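Local coordinates for protein Alpha/beta hydrolase (Streptomyces albidoflavus, PDB 6KSU) that probably catalyses macrolactamization, closing linear non-ribosomal peptides into rings as a cyclase related to penicillin-binding proteins, at residues S200-L203 with R204-I208; D282-P285 with E286-L290; L461-G465 with R466-R470. All coordinates share one frame; numbering follows the deposited sequence.

Contact 1: residues S200-L203 with R204-I208; sequences SCLL and RPLGI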
ATOM      1  N   SER A 200      12.951   2.165 -17.773  1.00 26.05           N
ATOM      2  CA  SER A 200      13.001   1.722 -19.167  1.00 30.16           C
ATOM      3  C   SER A 200      11.932   0.687 -19.512  1.00 27.32           C
ATOM      4  O   SER A 200      11.543   0.579 -20.676  1.00 30.73           O
ATOM      5  CB  SER A 200      14.380   1.155 -19.472  1.00 28.18           C
ATOM      6  OG  SER A 200      14.642   0.055 -18.626  1.00 24.82           O
ATOM      7  N   CYS A 201      11.458  -0.108 -18.559  1.00 27.11           N
ATOM      8  CA  CYS A 201      10.515  -1.156 -18.940  1.00 25.29           C
ATOM      9  C   CYS A 201       9.054  -0.772 -18.758  1.00 25.82           C
ATOM     10  O   CYS A 201       8.186  -1.434 -19.335  1.00 31.67           O
ATOM     11  CB  CYS A 201      10.787  -2.448 -18.159  1.00 26.59           C
ATOM     12  SG  CYS A 201      12.468  -3.127 -18.419  1.00 32.05           S
ATOM     13  N   LEU A 202       8.751   0.269 -17.980  1.00 25.09           N
ATOM     14  CA  LEU A 202       7.359   0.516 -17.636  1.00 24.36           C
ATOM     15  C   LEU A 202       7.002   1.995 -17.672  1.00 21.45           C
ATOM     16  O   LEU A 202       6.027   2.388 -18.312  1.00 23.86           O
ATOM     17  CB  LEU A 202       7.059  -0.060 -16.244  1.00 26.09           C
ATOM     18  CG  LEU A 202       5.574  -0.044 -15.895  1.00 25.10           C
ATOM     19  CD1 LEU A 202       4.825  -0.857 -16.945  1.00 25.97           C
ATOM     20  CD2 LEU A 202       5.328  -0.601 -14.506  1.00 22.71           C
ATOM     21  N   LEU A 203       7.746   2.816 -16.939  1.00 24.21           N
ATOM     22  CA  LEU A 203       7.426   4.240 -16.891  1.00 24.00           C
ATOM     23  C   LEU A 203       7.577   4.878 -18.270  1.00 22.63           C
ATOM     24  O   LEU A 203       6.650   5.527 -18.767  1.00 22.87           O
ATOM     25  CB  LEU A 203       8.304   4.934 -15.849  1.00 19.19           C
ATOM     26  CG  LEU A 203       8.207   4.377 -14.417  1.00 23.97           C
ATOM     27  CD1 LEU A 203       8.916   5.295 -13.472  1.00 27.05           C
ATOM     28  CD2 LEU A 203       6.742   4.190 -13.983  1.00 22.80           C
ATOM     29  N   ARG A 204       8.718   4.637 -18.934  1.00 26.25           N
ATOM     30  CA  ARG A 204       8.954   5.251 -20.241  1.00 27.98           C
ATOM     31  C   ARG A 204       7.907   4.867 -21.281  1.00 31.87           C
ATOM     32  O   ARG A 204       7.288   5.776 -21.863  1.00 31.64           O
ATOM     33  CB  ARG A 204      10.378   4.946 -20.723  1.00 32.16           C
ATOM     34  CG  ARG A 204      10.711   5.654 -22.069  1.00 37.06           C
ATOM     35  CD  ARG A 204      12.207   5.852 -22.348  1.00 39.70           C
ATOM     36  NE  ARG A 204      13.029   5.983 -21.144  1.00 46.55           N
ATOM     37  CZ  ARG A 204      14.161   5.307 -20.942  1.00 50.38           C
ATOM     38  NH1 ARG A 204      14.607   4.464 -21.875  1.00 50.28           N
ATOM     39  NH2 ARG A 204      14.854   5.470 -19.815  1.00 41.64           N
ATOM     40  N   PRO A 205       7.655   3.580 -21.574  1.00 22.77           N
ATOM     41  CA  PRO A 205       6.617   3.269 -22.573  1.00 26.71           C
ATOM     42  C   PRO A 205       5.235   3.740 -22.177  1.00 28.57           C
ATOM     43  O   PRO A 205       4.398   3.931 -23.065  1.00 28.02           O
ATOM     44  CB  PRO A 205       6.671   1.738 -22.705  1.00 27.38           C
ATOM     45  CG  PRO A 205       7.491   1.244 -21.576  1.00 28.64           C
ATOM     46  CD  PRO A 205       8.382   2.369 -21.149  1.00 28.34           C
ATOM     47  N   LEU A 206       4.962   3.962 -20.881  1.00 24.81           N
ATOM     48  CA  LEU A 206       3.659   4.493 -20.489  1.00 26.42           C
ATOM     49  C   LEU A 206       3.565   6.003 -20.685  1.00 25.00           C
ATOM     50  O   LEU A 206       2.457   6.551 -20.693  1.00 31.03           O
ATOM     51  CB  LEU A 206       3.346   4.140 -19.016  1.00 25.81           C
ATOM     52  CG  LEU A 206       3.011   2.675 -18.632  1.00 27.00           C
ATOM     53  CD1 LEU A 206       3.009   2.483 -17.113  1.00 25.41           C
ATOM     54  CD2 LEU A 206       1.685   2.174 -19.220  1.00 26.03           C
ATOM     55  N   GLY A 207       4.687   6.686 -20.858  1.00 23.74           N
ATOM     56  CA  GLY A 207       4.674   8.130 -20.942  1.00 26.71           C
ATOM     57  C   GLY A 207       4.865   8.830 -19.620  1.00 28.19           C
ATOM     58  O   GLY A 207       4.634  10.043 -19.545  1.00 29.33           O
ATOM     59  N   ILE A 208       5.301   8.107 -18.584  1.00 19.20           N
ATOM     60  CA  ILE A 208       5.432   8.652 -17.233  1.00 24.89           C
ATOM     61  C   ILE A 208       6.834   9.211 -17.066  1.00 21.96           C
ATOM     62  O   ILE A 208       7.821   8.487 -17.227  1.00 21.27           O
ATOM     63  CB  ILE A 208       5.152   7.591 -16.155  1.00 22.29           C
ATOM     64  CG1 ILE A 208       3.683   7.163 -16.158  1.00 20.54           C
ATOM     65  CG2 ILE A 208       5.439   8.154 -14.778  1.00 19.51           C
ATOM     66  CD1 ILE A 208       3.481   5.759 -15.590  1.00 19.83           C
TER
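A Schellman motif ends helix 194-206, and L203, R204, G207 and I208 carry its bonds. I208 N donates to L203 O at 2.9 Å with an N-H...O angle of 159°, approaching from above the carbonyl plane. Inside this six-residue loop, G207 N bonds to R204 O at 2.9 Å. G207 has left helical geometry with phi 92°, the positive value that marks the C' position of this motif. The chain thus turns back across the helix end, bringing I208 beside L203, and I208 CD1 meets L203 CD2 at 4.0 Å, the apolar closure expected of this motif.

Within the last turn the helix is kinked at P205, whose nitrogen has no hydrogen to give to the preceding turn. Its ring sits against carbonyl oxygens instead, with P205 CD 3.7 Å from S200 O and P205 CG 3.6 Å from C201 O; the latter oxygen is taken by Q95. Regular bonding resumes at L206, where the amide N reaches L202 O at 3.2 Å along a bent path. The side chains of L202 and L206 run alongside each other in the same direction, with L202 CG 3.8 Å from L206 CD1.

On another side of the helix, R204 starts out with CG trans to its own nitrogen (chi1 -176°), then bends at chi3 so that one guanidinium face lies over S200 CA, offset toward its rim. Its NH2 is salt-bridged to D199, while S200 OG is bonded to T196 O.

Helix 85-98 takes up C201 and L202, through L92 and F96 for the first and E91 and Q95 for the second, whereas L206 and I208 rest on helix 261-268 at A267 and D263.

Contact 2: residues D282-P285 with E286-L290; sequences DLLP and EDAVL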
ATOM      1  N   ASP A 282      -0.286  -3.878 -24.842  1.00 43.63           N
ATOM      2  CA  ASP A 282       0.665  -4.987 -24.965  1.00 38.07           C
ATOM      3  C   ASP A 282       1.684  -4.984 -23.833  1.00 40.32           C
ATOM      4  O   ASP A 282       2.282  -6.029 -23.541  1.00 37.13           O
ATOM      5  CB  ASP A 282       1.417  -4.926 -26.304  1.00 43.83           C
ATOM      6  CG  ASP A 282       0.628  -5.538 -27.474  1.00 59.67           C
ATOM      7  OD1 ASP A 282       0.034  -4.760 -28.261  1.00 60.76           O
ATOM      8  OD2 ASP A 282       0.629  -6.784 -27.636  1.00 65.05           O
ATOM      9  N   LEU A 283       1.882  -3.827 -23.189  1.00 35.87           N
ATOM     10  CA  LEU A 283       2.881  -3.689 -22.135  1.00 37.04           C
ATOM     11  C   LEU A 283       2.571  -4.566 -20.927  1.00 38.79           C
ATOM     12  O   LEU A 283       3.487  -5.004 -20.218  1.00 35.11           O
ATOM     13  CB  LEU A 283       2.958  -2.228 -21.712  1.00 36.02           C
ATOM     14  CG  LEU A 283       4.276  -1.772 -21.127  1.00 43.32           C
ATOM     15  CD1 LEU A 283       5.355  -1.888 -22.183  1.00 36.78           C
ATOM     16  CD2 LEU A 283       4.122  -0.335 -20.674  1.00 48.99           C
ATOM     17  N   LEU A 284       1.290  -4.807 -20.657  1.00 31.64           N
ATOM     18  CA  LEU A 284       0.882  -5.728 -19.605  1.00 33.36           C
ATOM     19  C   LEU A 284      -0.246  -6.584 -20.164  1.00 35.07           C
ATOM     20  O   LEU A 284      -1.410  -6.140 -20.218  1.00 27.26           O
ATOM     21  CB  LEU A 284       0.472  -4.995 -18.329  1.00 34.70           C
ATOM     22  CG  LEU A 284       0.716  -5.868 -17.089  1.00 40.97           C
ATOM     23  CD1 LEU A 284       0.720  -5.058 -15.807  1.00 40.53           C
ATOM     24  CD2 LEU A 284      -0.344  -6.928 -17.000  1.00 43.22           C
ATOM     25  N   PRO A 285       0.070  -7.812 -20.596  1.00 34.62           N
ATOM     26  CA  PRO A 285      -0.932  -8.720 -21.168  1.00 33.98           C
ATOM     27  C   PRO A 285      -2.113  -8.992 -20.246  1.00 36.07           C
ATOM     28  O   PRO A 285      -2.049  -8.829 -19.028  1.00 35.28           O
ATOM     29  CB  PRO A 285      -0.136 -10.005 -21.413  1.00 32.97           C
ATOM     30  CG  PRO A 285       1.270  -9.546 -21.610  1.00 24.60           C
ATOM     31  CD  PRO A 285       1.439  -8.345 -20.716  1.00 33.05           C
ATOM     32  N   GLU A 286      -3.198  -9.453 -20.869  1.00 31.28           N
ATOM     33  CA  GLU A 286      -4.436  -9.715 -20.149  1.00 38.49           C
ATOM     34  C   GLU A 286      -4.250 -10.764 -19.053  1.00 36.67           C
ATOM     35  O   GLU A 286      -4.858 -10.664 -17.979  1.00 28.23           O
ATOM     36  CB  GLU A 286      -5.515 -10.166 -21.134  1.00 44.51           C
ATOM     37  CG  GLU A 286      -6.880 -10.406 -20.500  1.00 52.88           C
ATOM     38  CD  GLU A 286      -7.972  -9.583 -21.160  1.00 65.64           C
ATOM     39  OE1 GLU A 286      -8.024  -9.586 -22.411  1.00 68.19           O
ATOM     40  OE2 GLU A 286      -8.776  -8.941 -20.441  1.00 65.83           O
ATOM     41  N   ASP A 287      -3.421 -11.780 -19.296  1.00 30.67           N
ATOM     42  CA  ASP A 287      -3.268 -12.814 -18.276  1.00 34.75           C
ATOM     43  C   ASP A 287      -2.584 -12.256 -17.030  1.00 32.34           C
ATOM     44  O   ASP A 287      -2.961 -12.592 -15.904  1.00 29.08           O
ATOM     45  CB  ASP A 287      -2.500 -14.008 -18.833  1.00 34.65           C
ATOM     46  CG  ASP A 287      -3.298 -14.780 -19.874  1.00 52.01           C
ATOM     47  OD1 ASP A 287      -4.072 -14.152 -20.628  1.00 53.07           O
ATOM     48  OD2 ASP A 287      -3.165 -16.021 -19.942  1.00 55.67           O
ATOM     49  N   ALA A 288      -1.598 -11.376 -17.210  1.00 32.63           N
ATOM     50  CA  ALA A 288      -0.960 -10.757 -16.051  1.00 32.07           C
ATOM     51  C   ALA A 288      -1.939  -9.858 -15.293  1.00 31.28           C
ATOM     52  O   ALA A 288      -2.014  -9.910 -14.060  1.00 23.73           O
ATOM     53  CB  ALA A 288       0.273  -9.977 -16.499  1.00 27.30           C
ATOM     54  N   VAL A 289      -2.706  -9.045 -16.021  1.00 36.15           N
ATOM     55  CA  VAL A 289      -3.733  -8.202 -15.411  1.00 29.57           C
ATOM     56  C   VAL A 289      -4.653  -9.033 -14.521  1.00 31.50           C
ATOM     57  O   VAL A 289      -4.984  -8.640 -13.390  1.00 25.07           O
ATOM     58  CB  VAL A 289      -4.530  -7.471 -16.508  1.00 28.24           C
ATOM     59  CG1 VAL A 289      -5.856  -7.022 -15.990  1.00 27.80           C
ATOM     60  CG2 VAL A 289      -3.766  -6.287 -16.998  1.00 35.76           C
ATOM     61  N   LEU A 290      -5.099 -10.180 -15.036  1.00 28.99           N
ATOM     62  CA  LEU A 290      -6.019 -11.025 -14.282  1.00 34.02           C
ATOM     63  C   LEU A 290      -5.337 -11.620 -13.060  1.00 27.00           C
ATOM     64  O   LEU A 290      -5.944 -11.720 -11.987  1.00 39.58           O
ATOM     65  CB  LEU A 290      -6.581 -12.128 -15.181  1.00 35.20           C
ATOM     66  CG  LEU A 290      -7.544 -13.092 -14.483  1.00 41.01           C
ATOM     67  CD1 LEU A 290      -8.775 -12.371 -13.944  1.00 43.08           C
ATOM     68  CD2 LEU A 290      -7.935 -14.254 -15.398  1.00 40.17           C
TER
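After a 3-10 segment at 282-283, the chain runs through L284 and P285 into helix 286-293, and P285 O accepts the first regular helical bond, from V289 N, at 3.1 Å. This bond is nearly straight, at 172°, and lies almost on the extension of the carbonyl. The next one follows at once, L290 N to E286 O at 3.0 Å. P285 occupies the N-cap position with psi 160°, an extended conformation from which the chain enters the helix at E286. As proline it has no polar side-chain atom with which to cap the amides of the first turn; its contribution to the turn is its carbonyl.

The side-chain contact comes from L284, which precedes the cap. Its CD2 branch reaches over the first turn and touches V289 CG2 at 3.5 Å. V289 presents CG2 because CG1 is the branch opposite the backbone nitrogen (chi1 159°), which places CG2 beside that nitrogen and 3.7 Å from P285 O. A288 CB lies 3.6 Å from the same P285 O, so two apolar groups flank the P285 carbonyl, while E286 and D287 are exposed.

R275 bonds to L284 O and also touches E286 and V289, linking the helix entry back to an earlier part of the same loop, between helices 261-268 and 286-293. Helix 85-98 covers the buried side, with A288 against M94 and C98, P285 against C98 and L284 against E91; just upstream, L283 leans on helix 194-206.

Contact 3: residues L461-G465 with R466-R470; sequences LQYGG and RAMHR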
ATOM      1  N   LEU A 461      -1.139 -13.237  15.925  1.00 25.65           N
ATOM      2  CA  LEU A 461      -2.029 -12.102  16.079  1.00 28.32           C
ATOM      3  C   LEU A 461      -1.901 -11.249  14.819  1.00 29.51           C
ATOM      4  O   LEU A 461      -0.782 -10.908  14.413  1.00 32.47           O
ATOM      5  CB  LEU A 461      -1.629 -11.329  17.345  1.00 32.64           C
ATOM      6  CG  LEU A 461      -2.205 -10.010  17.847  1.00 39.23           C
ATOM      7  CD1 LEU A 461      -1.851  -9.871  19.342  1.00 28.07           C
ATOM      8  CD2 LEU A 461      -1.753  -8.767  17.035  1.00 32.70           C
ATOM      9  N   GLN A 462      -3.026 -10.928  14.168  1.00 25.28           N
ATOM     10  CA  GLN A 462      -2.948  -9.974  13.074  1.00 28.94           C
ATOM     11  C   GLN A 462      -3.987  -8.865  13.222  1.00 26.85           C
ATOM     12  O   GLN A 462      -5.101  -9.082  13.711  1.00 27.69           O
ATOM     13  CB  GLN A 462      -3.030 -10.667  11.683  1.00 27.42           C
ATOM     14  CG  GLN A 462      -4.295 -11.375  11.336  1.00 33.13           C
ATOM     15  CD  GLN A 462      -4.202 -12.114  10.007  1.00 28.19           C
ATOM     16  OE1 GLN A 462      -5.195 -12.650   9.535  1.00 27.41           O
ATOM     17  NE2 GLN A 462      -3.010 -12.144   9.400  1.00 27.38           N
ATOM     18  N   TYR A 463      -3.575  -7.663  12.805  1.00 21.88           N
ATOM     19  CA  TYR A 463      -4.355  -6.424  12.786  1.00 23.43           C
ATOM     20  C   TYR A 463      -3.661  -5.441  11.856  1.00 24.21           C
ATOM     21  O   TYR A 463      -2.437  -5.476  11.710  1.00 24.69           O
ATOM     22  CB  TYR A 463      -4.484  -5.787  14.183  1.00 25.75           C
ATOM     23  CG  TYR A 463      -3.235  -5.063  14.685  1.00 26.54           C
ATOM     24  CD1 TYR A 463      -3.133  -3.670  14.606  1.00 26.94           C
ATOM     25  CD2 TYR A 463      -2.168  -5.765  15.254  1.00 27.27           C
ATOM     26  CE1 TYR A 463      -2.009  -2.995  15.082  1.00 26.55           C
ATOM     27  CE2 TYR A 463      -1.024  -5.099  15.723  1.00 30.58           C
ATOM     28  CZ  TYR A 463      -0.960  -3.704  15.635  1.00 36.80           C
ATOM     29  OH  TYR A 463       0.146  -3.010  16.087  1.00 41.73           O
ATOM     30  N   GLY A 464      -4.443  -4.531  11.273  1.00 24.22           N
ATOM     31  CA  GLY A 464      -3.897  -3.617  10.268  1.00 28.07           C
ATOM     32  C   GLY A 464      -3.160  -4.335   9.142  1.00 24.44           C
ATOM     33  O   GLY A 464      -2.208  -3.801   8.573  1.00 27.70           O
ATOM     34  N   GLY A 465      -3.569  -5.567   8.837  1.00 28.10           N
ATOM     35  CA  GLY A 465      -2.933  -6.377   7.813  1.00 20.06           C
ATOM     36  C   GLY A 465      -1.531  -6.859   8.122  1.00 21.18           C
ATOM     37  O   GLY A 465      -0.914  -7.478   7.256  1.00 19.12           O
ATOM     38  N   ARG A 466      -0.992  -6.606   9.315  1.00 22.56           N
ATOM     39  CA  ARG A 466       0.276  -7.211   9.702  1.00 20.38           C
ATOM     40  C   ARG A 466       0.026  -8.411  10.612  1.00 25.90           C
ATOM     41  O   ARG A 466      -0.955  -8.443  11.353  1.00 24.17           O
ATOM     42  CB  ARG A 466       1.180  -6.209  10.429  1.00 23.55           C
ATOM     43  CG  ARG A 466       2.086  -5.422   9.486  1.00 32.69           C
ATOM     44  CD  ARG A 466       1.330  -4.245   8.871  1.00 27.14           C
ATOM     45  NE  ARG A 466       2.221  -3.244   8.293  1.00 37.35           N
ATOM     46  CZ  ARG A 466       1.802  -2.229   7.540  1.00 38.84           C
ATOM     47  NH1 ARG A 466       0.498  -2.105   7.297  1.00 33.06           N
ATOM     48  NH2 ARG A 466       2.678  -1.354   7.023  1.00 31.01           N
ATOM     49  N   ALA A 467       0.916  -9.407  10.525  1.00 23.83           N
ATOM     50  CA  ALA A 467       0.968 -10.521  11.459  1.00 22.29           C
ATOM     51  C   ALA A 467       2.079 -10.266  12.469  1.00 25.19           C
ATOM     52  O   ALA A 467       3.062  -9.578  12.192  1.00 24.93           O
ATOM     53  CB  ALA A 467       1.227 -11.868  10.752  1.00 25.91           C
ATOM     54  N   MET A 468       1.902 -10.812  13.659  1.00 25.72           N
ATOM     55  CA  MET A 468       2.936 -10.781  14.683  1.00 28.08           C
ATOM     56  C   MET A 468       3.099 -12.191  15.211  1.00 25.07           C
ATOM     57  O   MET A 468       2.112 -12.821  15.593  1.00 29.22           O
ATOM     58  CB  MET A 468       2.567  -9.800  15.798  1.00 29.81           C
ATOM     59  CG  MET A 468       2.066  -8.472  15.238  1.00 33.96           C
ATOM     60  SD  MET A 468       2.312  -7.003  16.233  1.00 40.32           S
ATOM     61  CE  MET A 468       3.945  -7.231  16.896  1.00 35.27           C
ATOM     62  N   HIS A 469       4.339 -12.668  15.253  1.00 21.29           N
ATOM     63  CA  HIS A 469       4.629 -14.045  15.620  1.00 31.15           C
ATOM     64  C   HIS A 469       4.725 -14.223  17.137  1.00 29.86           C
ATOM     65  O   HIS A 469       5.552 -13.585  17.791  1.00 28.00           O
ATOM     66  CB  HIS A 469       5.944 -14.479  14.968  1.00 34.62           C
ATOM     67  CG  HIS A 469       6.200 -15.947  15.056  1.00 45.52           C
ATOM     68  ND1 HIS A 469       7.446 -16.499  14.845  1.00 52.85           N
ATOM     69  CD2 HIS A 469       5.367 -16.983  15.325  1.00 48.91           C
ATOM     70  CE1 HIS A 469       7.368 -17.814  14.981  1.00 57.56           C
ATOM     71  NE2 HIS A 469       6.119 -18.131  15.273  1.00 52.34           N
ATOM     72  N   ARG A 470       3.910 -15.121  17.693  1.00 32.20           N
ATOM     73  CA  ARG A 470       4.058 -15.500  19.104  1.00 31.59           C
ATOM     74  C   ARG A 470       5.433 -16.119  19.348  1.00 35.16           C
ATOM     75  O   ARG A 470       5.792 -17.123  18.729  1.00 35.85           O
ATOM     76  CB  ARG A 470       2.965 -16.484  19.513  1.00 30.41           C
ATOM     77  CG  ARG A 470       2.902 -16.790  20.996  1.00 29.88           C
ATOM     78  CD  ARG A 470       1.611 -17.516  21.311  1.00 33.35           C
ATOM     79  NE  ARG A 470       1.405 -17.758  22.738  1.00 35.61           N
ATOM     80  CZ  ARG A 470       0.497 -18.599  23.225  1.00 37.46           C
ATOM     81  NH1 ARG A 470      -0.278 -19.292  22.395  1.00 38.62           N
ATOM     82  NH2 ARG A 470       0.354 -18.746  24.540  1.00 34.23           N
TER
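M468 SD approaches the Y463 ring at its edge, 3.9 Å from Y463 CE2 and 78° off the ring normal, a Met-aromatic contact. The thioether chain bends at its last torsion, and M468 CG also lies 4.2 Å from L461 CD2; L461, Y463 and M468 project from one face of the hairpin. R466 lies on that face too, but its chain bends at chi2 (82°) and returns along the turn. There R466 NH1 points at G464 O, which lies in the guanidinium plane, in a weak hydrogen bond of 3.4 Å.

Beneath these side chains, the antiparallel strands are held by two reciprocal bond pairs. L461 O receives M468 N at 2.8 Å, and L461 N returns a longer bond to M468 O at 3.3 Å. Nearer the turn, R466 N meets Y463 O at 3.0 Å while Y463 N meets R466 O at 3.1 Å. Q462 and A467, the non-hydrogen-bonded pair between them, face the other way; Q462 OE1 is held by R448.

Further out, R466 NE forms a salt bridge with D140 and its side chain touches Y174, to which G465 is bonded through the backbone. This is a two-residue β hairpin with a type I' turn at G464 and G465, joining the last two strands of the C-terminal barrel and placing its tip beside the probable SxxK active site.

Overall arrangement
Along the chain the three contacts come in series. Contacts 1 and 2 have centres 15 Å apart and touch, since L283 packs on L202, P205 and L206; both also pack on helix 85-98, so the end of helix 194-206 meets the segment leading into helix 286-293 within the β-lactamase-like domain. Contact 3 belongs to the eight-stranded C-terminal barrel, its centre about 36 Å from that of contact 1 and 32 Å from that of contact 2, with nearest atoms about 22 and 20 Å away. The first two lie in the helical periphery of the probable catalytic domain, whereas 461-470 brings the barrel to the vicinity of its presumed active site.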